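Local coordinates for cobalamin biosynthesis protein CobN (Mycobacterium tuberculosis, PDB 7C6O) that probably catalyses cobalt insertion into the corrin precursor of cobalamin, as the large, catalytic subunit of cobaltochelatase, at residues A[1142-1147]-A[1191-1196]; A[1160-1165]-A[1204-1209]; A[1196-1201]-A[1216-1221]. All blocks are in the same frame, centred on the assembly; numbering follows the deposited sequence. Where two conformers were deposited one is given.

Contact 1: residues A[1142-1147]-A[1191-1196]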
loop_
_atom_site.group_PDB
_atom_site.type_symbol
_atom_site.label_atom_id
_atom_site.label_comp_id
_atom_site.label_asym_id
_atom_site.label_seq_id
_atom_site.Cartn_x
_atom_site.Cartn_y
_atom_site.Cartn_z
ATOM N N GLU A 1142 -2.128 21.909 -8.899
ATOM C CA GLU A 1142 -3.299 21.303 -8.271
ATOM C C GLU A 1142 -4.594 21.863 -8.848
ATOM O O GLU A 1142 -5.589 21.140 -8.967
ATOM C CB GLU A 1142 -3.249 21.509 -6.757
ATOM C CG GLU A 1142 -2.081 20.812 -6.075
ATOM C CD GLU A 1142 -2.187 19.298 -6.131
ATOM O OE1 GLU A 1142 -3.319 18.781 -6.235
ATOM O OE2 GLU A 1142 -1.135 18.626 -6.076
ATOM N N MET A 1143 -4.605 23.152 -9.201
ATOM C CA MET A 1143 -5.785 23.711 -9.851
ATOM C C MET A 1143 -6.020 23.054 -11.205
ATOM O O MET A 1143 -7.154 22.687 -11.541
ATOM C CB MET A 1143 -5.640 25.225 -10.007
ATOM C CG MET A 1143 -5.648 25.992 -8.695
ATOM S SD MET A 1143 -5.445 27.766 -8.968
ATOM C CE MET A 1143 -5.443 28.381 -7.291
ATOM N N ALA A 1144 -4.954 22.880 -11.990
ATOM C CA ALA A 1144 -5.094 22.276 -13.311
ATOM C C ALA A 1144 -5.512 20.815 -13.214
ATOM O O ALA A 1144 -6.309 20.339 -14.030
ATOM C CB ALA A 1144 -3.786 22.403 -14.091
ATOM N N ALA A 1145 -4.973 20.084 -12.235
ATOM C CA ALA A 1145 -5.366 18.690 -12.064
ATOM C C ALA A 1145 -6.842 18.580 -11.717
ATOM O O ALA A 1145 -7.535 17.672 -12.192
ATOM C CB ALA A 1145 -4.511 18.025 -10.986
ATOM N N THR A 1146 -7.344 19.507 -10.892
ATOM C CA THR A 1146 -8.759 19.506 -10.541
ATOM C C THR A 1146 -9.634 19.642 -11.782
ATOM O O THR A 1146 -10.662 18.965 -11.900
ATOM C CB THR A 1146 -9.052 20.630 -9.544
ATOM O OG1 THR A 1146 -8.334 20.390 -8.326
ATOM C CG2 THR A 1146 -10.544 20.709 -9.236
ATOM N N VAL A 1147 -9.238 20.500 -12.725
ATOM C CA VAL A 1147 -9.995 20.622 -13.969
ATOM C C VAL A 1147 -9.999 19.296 -14.720
ATOM O O VAL A 1147 -11.038 18.859 -15.231
ATOM C CB VAL A 1147 -9.430 21.763 -14.836
ATOM C CG1 VAL A 1147 -10.140 21.806 -16.178
ATOM C CG2 VAL A 1147 -9.570 23.099 -14.115
ATOM N N HIS A 1191 -2.205 26.560 -19.933
ATOM C CA HIS A 1191 -2.512 26.088 -21.277
ATOM C C HIS A 1191 -3.359 24.821 -21.234
ATOM O O HIS A 1191 -4.344 24.696 -21.973
ATOM C CB HIS A 1191 -1.211 25.846 -22.045
ATOM C CG HIS A 1191 -1.408 25.569 -23.503
ATOM N ND1 HIS A 1191 -1.677 24.309 -23.992
ATOM C CD2 HIS A 1191 -1.365 26.390 -24.580
ATOM C CE1 HIS A 1191 -1.797 24.366 -25.307
ATOM N NE2 HIS A 1191 -1.612 25.618 -25.688
ATOM N N GLY A 1192 -2.996 23.876 -20.364
ATOM C CA GLY A 1192 -3.749 22.634 -20.276
ATOM C C GLY A 1192 -5.173 22.835 -19.787
ATOM O O GLY A 1192 -6.091 22.139 -20.226
ATOM N N MET A 1193 -5.372 23.782 -18.863
ATOM C CA MET A 1193 -6.717 24.073 -18.369
ATOM C C MET A 1193 -7.600 24.634 -19.472
ATOM O O MET A 1193 -8.738 24.187 -19.664
ATOM C CB MET A 1193 -6.657 25.064 -17.206
ATOM C CG MET A 1193 -6.185 24.496 -15.891
ATOM S SD MET A 1193 -6.473 25.679 -14.557
ATOM C CE MET A 1193 -5.856 27.182 -15.292
ATOM N N ALA A 1194 -7.101 25.644 -20.192
ATOM C CA ALA A 1194 -7.874 26.214 -21.290
ATOM C C ALA A 1194 -8.162 25.167 -22.354
ATOM O O ALA A 1194 -9.276 25.097 -22.887
ATOM C CB ALA A 1194 -7.131 27.406 -21.893
ATOM N N GLU A 1195 -7.170 24.332 -22.666
ATOM C CA GLU A 1195 -7.376 23.273 -23.647
ATOM C C GLU A 1195 -8.442 22.288 -23.181
ATOM O O GLU A 1195 -9.307 21.881 -23.967
ATOM C CB GLU A 1195 -6.056 22.553 -23.911
ATOM C CG GLU A 1195 -5.892 22.057 -25.333
ATOM C CD GLU A 1195 -4.539 21.416 -25.562
ATOM O OE1 GLU A 1195 -4.199 20.466 -24.827
ATOM O OE2 GLU A 1195 -3.811 21.874 -26.467
ATOM N N ARG A 1196 -8.403 21.897 -21.904
ATOM C CA ARG A 1196 -9.360 20.911 -21.413
ATOM C C ARG A 1196 -10.778 21.472 -21.390
ATOM O O ARG A 1196 -11.735 20.763 -21.721
ATOM C CB ARG A 1196 -8.956 20.421 -20.022
ATOM C CG ARG A 1196 -9.757 19.215 -19.550
ATOM C CD ARG A 1196 -9.366 17.964 -20.319
ATOM N NE ARG A 1196 -8.095 17.423 -19.844
ATOM C CZ ARG A 1196 -7.452 16.411 -20.416
ATOM N NH1 ARG A 1196 -7.952 15.827 -21.499
ATOM N NH2 ARG A 1196 -6.307 15.983 -19.906
#
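M1193 of helix 1187-1203 lies across A1144 and V1147 of helix 1136-1157, where two nearly parallel helices pack in the all-helical C-terminal part of CobN. Over these segments their axes come within 9.2 Å at an angle of 17°. CB of M1193 stands back from the neighbouring helix, and its CG is the first atom to touch. CG presses on the backbone of A1144, 3.6 Å from that residue's CA and 3.7 Å from its CB, the small methyl letting the thioether chain come close. SD follows the same surface: it is 3.9 Å from A1144 CA and 4.1 Å from V1147 CG2, the valine crossing the methionine at about a right angle. A bend at chi3 (-46°) then turns CE off helix 1136-1157, while V1173 of helix 1162-1174 and M1182 of helix 1176-1185 also touch the methionine. One turn further on, R1196 adds only the aliphatic base of its side chain. Its NE turns to a salt bridge with D1148, next to V1147, and the contact closes with V1147 CG1 resting 4.3 Å from R1196 CB.

Contact 2: residues A[1160-1165]-A[1204-1209]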
loop_
_atom_site.group_PDB
_atom_site.type_symbol
_atom_site.label_atom_id
_atom_site.label_comp_id
_atom_site.label_asym_id
_atom_site.label_seq_id
_atom_site.Cartn_x
_atom_site.Cartn_y
_atom_site.Cartn_z
ATOM N N MET A 1160 -20.807 17.122 -14.148
ATOM C CA MET A 1160 -20.734 18.573 -14.273
ATOM C C MET A 1160 -22.013 19.133 -14.879
ATOM O O MET A 1160 -22.637 18.507 -15.741
ATOM C CB MET A 1160 -19.539 18.988 -15.134
ATOM C CG MET A 1160 -18.179 18.783 -14.482
ATOM S SD MET A 1160 -17.801 20.006 -13.210
ATOM C CE MET A 1160 -17.371 21.427 -14.215
ATOM N N ALA A 1161 -22.405 20.314 -14.410
ATOM C CA ALA A 1161 -23.429 21.120 -15.053
ATOM C C ALA A 1161 -22.765 22.300 -15.748
ATOM O O ALA A 1161 -21.630 22.670 -15.436
ATOM C CB ALA A 1161 -24.472 21.614 -14.041
ATOM N N ASP A 1162 -23.483 22.889 -16.708
ATOM C CA ASP A 1162 -22.916 23.997 -17.471
ATOM C C ASP A 1162 -22.528 25.160 -16.565
ATOM O O ASP A 1162 -21.497 25.805 -16.785
ATOM C CB ASP A 1162 -23.899 24.463 -18.546
ATOM C CG ASP A 1162 -23.852 23.602 -19.794
ATOM O OD1 ASP A 1162 -23.173 22.552 -19.775
ATOM O OD2 ASP A 1162 -24.491 23.980 -20.799
ATOM N N TRP A 1163 -23.331 25.435 -15.530
ATOM C CA TRP A 1163 -23.008 26.544 -14.636
ATOM C C TRP A 1163 -21.706 26.295 -13.884
ATOM O O TRP A 1163 -21.018 27.248 -13.499
ATOM C CB TRP A 1163 -24.163 26.803 -13.658
ATOM C CG TRP A 1163 -24.313 25.800 -12.540
ATOM C CD1 TRP A 1163 -25.139 24.713 -12.517
ATOM C CD2 TRP A 1163 -23.637 25.815 -11.274
ATOM N NE1 TRP A 1163 -25.010 24.044 -11.321
ATOM C CE2 TRP A 1163 -24.095 24.701 -10.541
ATOM C CE3 TRP A 1163 -22.683 26.658 -10.694
ATOM C CZ2 TRP A 1163 -23.633 24.409 -9.261
ATOM C CZ3 TRP A 1163 -22.224 26.367 -9.425
ATOM C CH2 TRP A 1163 -22.697 25.249 -8.723
ATOM N N MET A 1164 -21.337 25.030 -13.683
ATOM C CA MET A 1164 -20.072 24.734 -13.021
ATOM C C MET A 1164 -18.888 24.950 -13.958
ATOM O O MET A 1164 -17.842 25.445 -13.527
ATOM C CB MET A 1164 -20.096 23.307 -12.478
ATOM C CG MET A 1164 -21.254 23.084 -11.522
ATOM S SD MET A 1164 -21.630 21.362 -11.180
ATOM C CE MET A 1164 -20.163 20.868 -10.278
ATOM N N TYR A 1165 -19.037 24.597 -15.239
ATOM C CA TYR A 1165 -17.999 24.917 -16.216
ATOM C C TYR A 1165 -17.809 26.423 -16.344
ATOM O O TYR A 1165 -16.679 26.904 -16.486
ATOM C CB TYR A 1165 -18.345 24.316 -17.578
ATOM C CG TYR A 1165 -17.948 22.867 -17.758
ATOM C CD1 TYR A 1165 -16.612 22.495 -17.831
ATOM C CD2 TYR A 1165 -18.912 21.877 -17.889
ATOM C CE1 TYR A 1165 -16.247 21.170 -18.007
ATOM C CE2 TYR A 1165 -18.559 20.548 -18.068
ATOM C CZ TYR A 1165 -17.227 20.203 -18.126
ATOM O OH TYR A 1165 -16.874 18.881 -18.306
ATOM N N GLY A 1204 -19.292 18.502 -26.120
ATOM C CA GLY A 1204 -20.643 18.693 -25.641
ATOM C C GLY A 1204 -20.861 18.353 -24.182
ATOM O O GLY A 1204 -22.005 18.426 -23.712
ATOM N N LEU A 1205 -19.810 17.960 -23.455
ATOM C CA LEU A 1205 -19.928 17.802 -22.009
ATOM C C LEU A 1205 -20.282 19.130 -21.354
ATOM O O LEU A 1205 -21.048 19.175 -20.385
ATOM C CB LEU A 1205 -18.623 17.248 -21.440
ATOM C CG LEU A 1205 -18.241 15.853 -21.937
ATOM C CD1 LEU A 1205 -16.791 15.536 -21.587
ATOM C CD2 LEU A 1205 -19.178 14.817 -21.345
ATOM N N TRP A 1206 -19.704 20.215 -21.862
ATOM C CA TRP A 1206 -20.151 21.579 -21.596
ATOM C C TRP A 1206 -21.096 21.932 -22.737
ATOM O O TRP A 1206 -20.659 22.218 -23.855
ATOM C CB TRP A 1206 -18.951 22.512 -21.521
ATOM C CG TRP A 1206 -19.240 23.916 -21.116
ATOM C CD1 TRP A 1206 -20.450 24.454 -20.793
ATOM C CD2 TRP A 1206 -18.282 24.969 -20.985
ATOM N NE1 TRP A 1206 -20.304 25.782 -20.470
ATOM C CE2 TRP A 1206 -18.980 26.123 -20.582
ATOM C CE3 TRP A 1206 -16.897 25.048 -21.169
ATOM C CZ2 TRP A 1206 -18.342 27.339 -20.359
ATOM C CZ3 TRP A 1206 -16.265 26.257 -20.951
ATOM C CH2 TRP A 1206 -16.987 27.387 -20.551
ATOM N N ALA A 1207 -22.403 21.900 -22.461
ATOM C CA ALA A 1207 -23.389 21.821 -23.535
ATOM C C ALA A 1207 -23.583 23.152 -24.252
ATOM O O ALA A 1207 -23.636 23.192 -25.486
ATOM C CB ALA A 1207 -24.726 21.317 -22.985
ATOM N N GLN A 1208 -23.713 24.247 -23.504
ATOM C CA GLN A 1208 -24.065 25.551 -24.068
ATOM C C GLN A 1208 -23.135 26.638 -23.542
ATOM O O GLN A 1208 -23.561 27.535 -22.803
ATOM C CB GLN A 1208 -25.522 25.895 -23.758
ATOM C CG GLN A 1208 -26.528 25.011 -24.461
ATOM C CD GLN A 1208 -27.954 25.415 -24.160
ATOM O OE1 GLN A 1208 -28.359 25.490 -22.999
ATOM N NE2 GLN A 1208 -28.722 25.692 -25.207
ATOM N N PRO A 1209 -21.860 26.602 -23.918
ATOM C CA PRO A 1209 -20.953 27.679 -23.513
ATOM C C PRO A 1209 -21.247 28.960 -24.277
ATOM O O PRO A 1209 -21.664 28.940 -25.438
ATOM C CB PRO A 1209 -19.568 27.127 -23.863
ATOM C CG PRO A 1209 -19.826 26.206 -25.000
ATOM C CD PRO A 1209 -21.182 25.599 -24.761
HETATM O O HOH W 1 -22.688 20.173 -18.464
HETATM O O HOH W 2 -26.612 25.321 -20.308
#
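Y1165 and D1162, at the start of helix 1162-1174, meet W1206 in the loop joining helices 1187-1203 and 1211-1226. M1160, just before the helix, places its CE over the centre of the Y1165 ring, on the face opposite the one that receives W1206 CB. A1161 is the N-cap, its carbonyl O accepting from both M1164 N and Y1165 N. D1162, in the first turn, sends its carboxylate to two successive loop amides: A1207 N meets OD1 at 2.9 Å (162° at the hydrogen), and Q1208 N meets OD2 at 2.8 Å in a more bent bond (143°). Both come from the syn side, somewhat out of the carboxylate plane. OD1 also sits at the edge of the W1206 indole, 3.5 Å from CD1. One water lies within bonding distance of both OD1 and L1205 O, and a second joins OD2 to Q1208 OE1. Y1165 lays its CB over the middle of the indole in a CH-pi contact, 3.5 Å from W1206 CD2; the two rings are nearly parallel (10°) but slid apart, with little overlap. P1209 CB covers the other indole face, and the Y1165 hydroxyl bonds D1154. Two amides bond the carboxylate directly, and two waters lie within bonding distance of it, which would favour its charged form and fix the loop's course beside the indole.

Contact 3: residues A[1196-1201]-A[1216-1221]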
loop_
_atom_site.group_PDB
_atom_site.type_symbol
_atom_site.label_atom_id
_atom_site.label_comp_id
_atom_site.label_asym_id
_atom_site.label_seq_id
_atom_site.Cartn_x
_atom_site.Cartn_y
_atom_site.Cartn_z
ATOM N N ARG A 1196 -8.403 21.897 -21.904
ATOM C CA ARG A 1196 -9.360 20.911 -21.413
ATOM C C ARG A 1196 -10.778 21.472 -21.390
ATOM O O ARG A 1196 -11.735 20.763 -21.721
ATOM C CB ARG A 1196 -8.956 20.421 -20.022
ATOM C CG ARG A 1196 -9.757 19.215 -19.550
ATOM C CD ARG A 1196 -9.366 17.964 -20.319
ATOM N NE ARG A 1196 -8.095 17.423 -19.844
ATOM C CZ ARG A 1196 -7.452 16.411 -20.416
ATOM N NH1 ARG A 1196 -7.952 15.827 -21.499
ATOM N NH2 ARG A 1196 -6.307 15.983 -19.906
ATOM N N LEU A 1197 -10.935 22.739 -21.003
ATOM C CA LEU A 1197 -12.266 23.338 -20.991
ATOM C C LEU A 1197 -12.811 23.484 -22.406
ATOM O O LEU A 1197 -14.004 23.258 -22.646
ATOM C CB LEU A 1197 -12.227 24.686 -20.271
ATOM C CG LEU A 1197 -11.892 24.600 -18.777
ATOM C CD1 LEU A 1197 -11.399 25.935 -18.240
ATOM C CD2 LEU A 1197 -13.104 24.118 -17.986
ATOM N N LEU A 1198 -11.949 23.838 -23.362
ATOM C CA LEU A 1198 -12.368 23.845 -24.757
ATOM C C LEU A 1198 -12.693 22.441 -25.252
ATOM O O LEU A 1198 -13.576 22.279 -26.102
ATOM C CB LEU A 1198 -11.288 24.491 -25.625
ATOM C CG LEU A 1198 -11.212 26.012 -25.516
ATOM C CD1 LEU A 1198 -9.892 26.522 -26.064
ATOM C CD2 LEU A 1198 -12.379 26.650 -26.257
ATOM N N GLU A 1199 -12.005 21.416 -24.735
ATOM C CA GLU A 1199 -12.358 20.047 -25.103
ATOM C C GLU A 1199 -13.733 19.667 -24.566
ATOM O O GLU A 1199 -14.507 18.989 -25.253
ATOM C CB GLU A 1199 -11.301 19.058 -24.602
ATOM C CG GLU A 1199 -11.658 17.600 -24.903
ATOM C CD GLU A 1199 -10.672 16.599 -24.322
ATOM O OE1 GLU A 1199 -10.876 15.385 -24.539
ATOM O OE2 GLU A 1199 -9.704 17.018 -23.653
ATOM N N ALA A 1200 -14.058 20.095 -23.342
ATOM C CA ALA A 1200 -15.384 19.816 -22.800
ATOM C C ALA A 1200 -16.469 20.457 -23.655
ATOM O O ALA A 1200 -17.528 19.860 -23.881
ATOM C CB ALA A 1200 -15.478 20.304 -21.354
ATOM N N ALA A 1201 -16.221 21.673 -24.146
ATOM C CA ALA A 1201 -17.171 22.299 -25.060
ATOM C C ALA A 1201 -17.221 21.558 -26.390
ATOM O O ALA A 1201 -18.303 21.351 -26.951
ATOM C CB ALA A 1201 -16.806 23.768 -25.273
ATOM N N GLY A 1216 -12.537 33.827 -25.151
ATOM C CA GLY A 1216 -11.570 34.111 -24.103
ATOM C C GLY A 1216 -10.644 32.938 -23.838
ATOM O O GLY A 1216 -9.443 33.120 -23.631
ATOM N N LEU A 1217 -11.189 31.719 -23.852
ATOM C CA LEU A 1217 -10.356 30.537 -23.650
ATOM C C LEU A 1217 -9.352 30.365 -24.785
ATOM O O LEU A 1217 -8.180 30.049 -24.542
ATOM C CB LEU A 1217 -11.235 29.295 -23.514
ATOM C CG LEU A 1217 -11.938 29.149 -22.162
ATOM C CD1 LEU A 1217 -12.979 28.042 -22.195
ATOM C CD2 LEU A 1217 -10.911 28.884 -21.070
ATOM N N ARG A 1218 -9.790 30.566 -26.029
ATOM C CA ARG A 1218 -8.872 30.456 -27.159
ATOM C C ARG A 1218 -7.790 31.528 -27.098
ATOM O O ARG A 1218 -6.638 31.280 -27.474
ATOM C CB ARG A 1218 -9.645 30.544 -28.476
ATOM C CG ARG A 1218 -10.682 29.450 -28.657
ATOM C CD ARG A 1218 -11.354 29.540 -30.021
ATOM N NE ARG A 1218 -12.492 28.628 -30.127
ATOM C CZ ARG A 1218 -13.765 29.009 -30.081
ATOM N NH1 ARG A 1218 -14.072 30.292 -29.943
ATOM N NH2 ARG A 1218 -14.734 28.108 -30.183
ATOM N N GLN A 1219 -8.141 32.728 -26.630
ATOM C CA GLN A 1219 -7.141 33.780 -26.474
ATOM C C GLN A 1219 -6.095 33.394 -25.436
ATOM O O GLN A 1219 -4.899 33.646 -25.627
ATOM C CB GLN A 1219 -7.818 35.097 -26.091
ATOM C CG GLN A 1219 -6.852 36.210 -25.707
ATOM C CD GLN A 1219 -6.100 36.782 -26.896
ATOM O OE1 GLN A 1219 -6.391 36.454 -28.047
ATOM N NE2 GLN A 1219 -5.131 37.647 -26.621
ATOM N N VAL A 1220 -6.526 32.784 -24.329
ATOM C CA VAL A 1220 -5.580 32.328 -23.312
ATOM C C VAL A 1220 -4.621 31.304 -23.904
ATOM O O VAL A 1220 -3.409 31.353 -23.656
ATOM C CB VAL A 1220 -6.334 31.766 -22.091
ATOM C CG1 VAL A 1220 -5.361 31.143 -21.103
ATOM C CG2 VAL A 1220 -7.146 32.865 -21.412
ATOM N N LEU A 1221 -5.144 30.367 -24.701
ATOM C CA LEU A 1221 -4.288 29.420 -25.409
ATOM C C LEU A 1221 -3.228 30.144 -26.229
ATOM O O LEU A 1221 -2.046 29.784 -26.197
ATOM C CB LEU A 1221 -5.126 28.523 -26.322
ATOM C CG LEU A 1221 -5.850 27.305 -25.757
ATOM C CD1 LEU A 1221 -6.335 26.428 -26.902
ATOM C CD2 LEU A 1221 -4.949 26.517 -24.822
#
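L1198 of helix 1187-1203 is the main bump of this interface, pushed into a hollow that L1217, R1218 and L1221 form on helix 1211-1226. The two helices are a hairpin joined by a short loop; their local axes run 10.2 Å apart with N-to-C directions at 142°, so they pass roughly antiparallel. CG of L1198 rests 3.8 Å from L1217 CB, at one wall of the hollow, the two leucines sliding past each other in opposite directions. At a second wall CD1 meets L1221 CD1 tip to tip at 3.7 Å. The third side is the stem of R1218, whose CG lies 4.0 Å from L1198 CD1 and 4.1 Å from CD2, both methyl groups resting against it. L1217 answers as a bump of its own, lodged against both L1197 and L1198: its CD1 touches L1197 CB at 3.9 Å, and its CD2 comes within 4.1 Å of L1197 CD1, the two side chains crossing at about a right angle. L1217 also reaches W1206 and T1169, so the hollow it occupies is completed by the loop and by helix 1162-1174. Beyond its apolar stem the R1218 chain runs extended to a salt bridge with D1215 on its own helix. R1196 turns away from this interface; its NH1 pairs with E1199 OE2 at 3.0 Å and its NE with D1148 of helix 1136-1157. With these polar ends engaged elsewhere, the joint between the two segments rests on the fit of aliphatic branches.

In the fold
All three contacts belong to one C-terminal helical bundle. Contacts 1 and 3 share helix 1187-1203 and R1196; their centres lie about 10 Å apart, and L1221 of contact 3 packs on H1191 and A1194 of contact 1. Contact 1 is the most buried, contacts 2 and 3 only partly so. Contact 2 ties the start of helix 1162-1174 to the loop that connects the two helices of contact 3, and W1206 N probably bonds A1200 O. Chemistry follows place: both helix-helix contacts are apolar, with methionine and valine in the interior and interlocked leucines nearer the surface, whereas the loop contact combines ring packing with direct amide-carboxylate bonds and two waters.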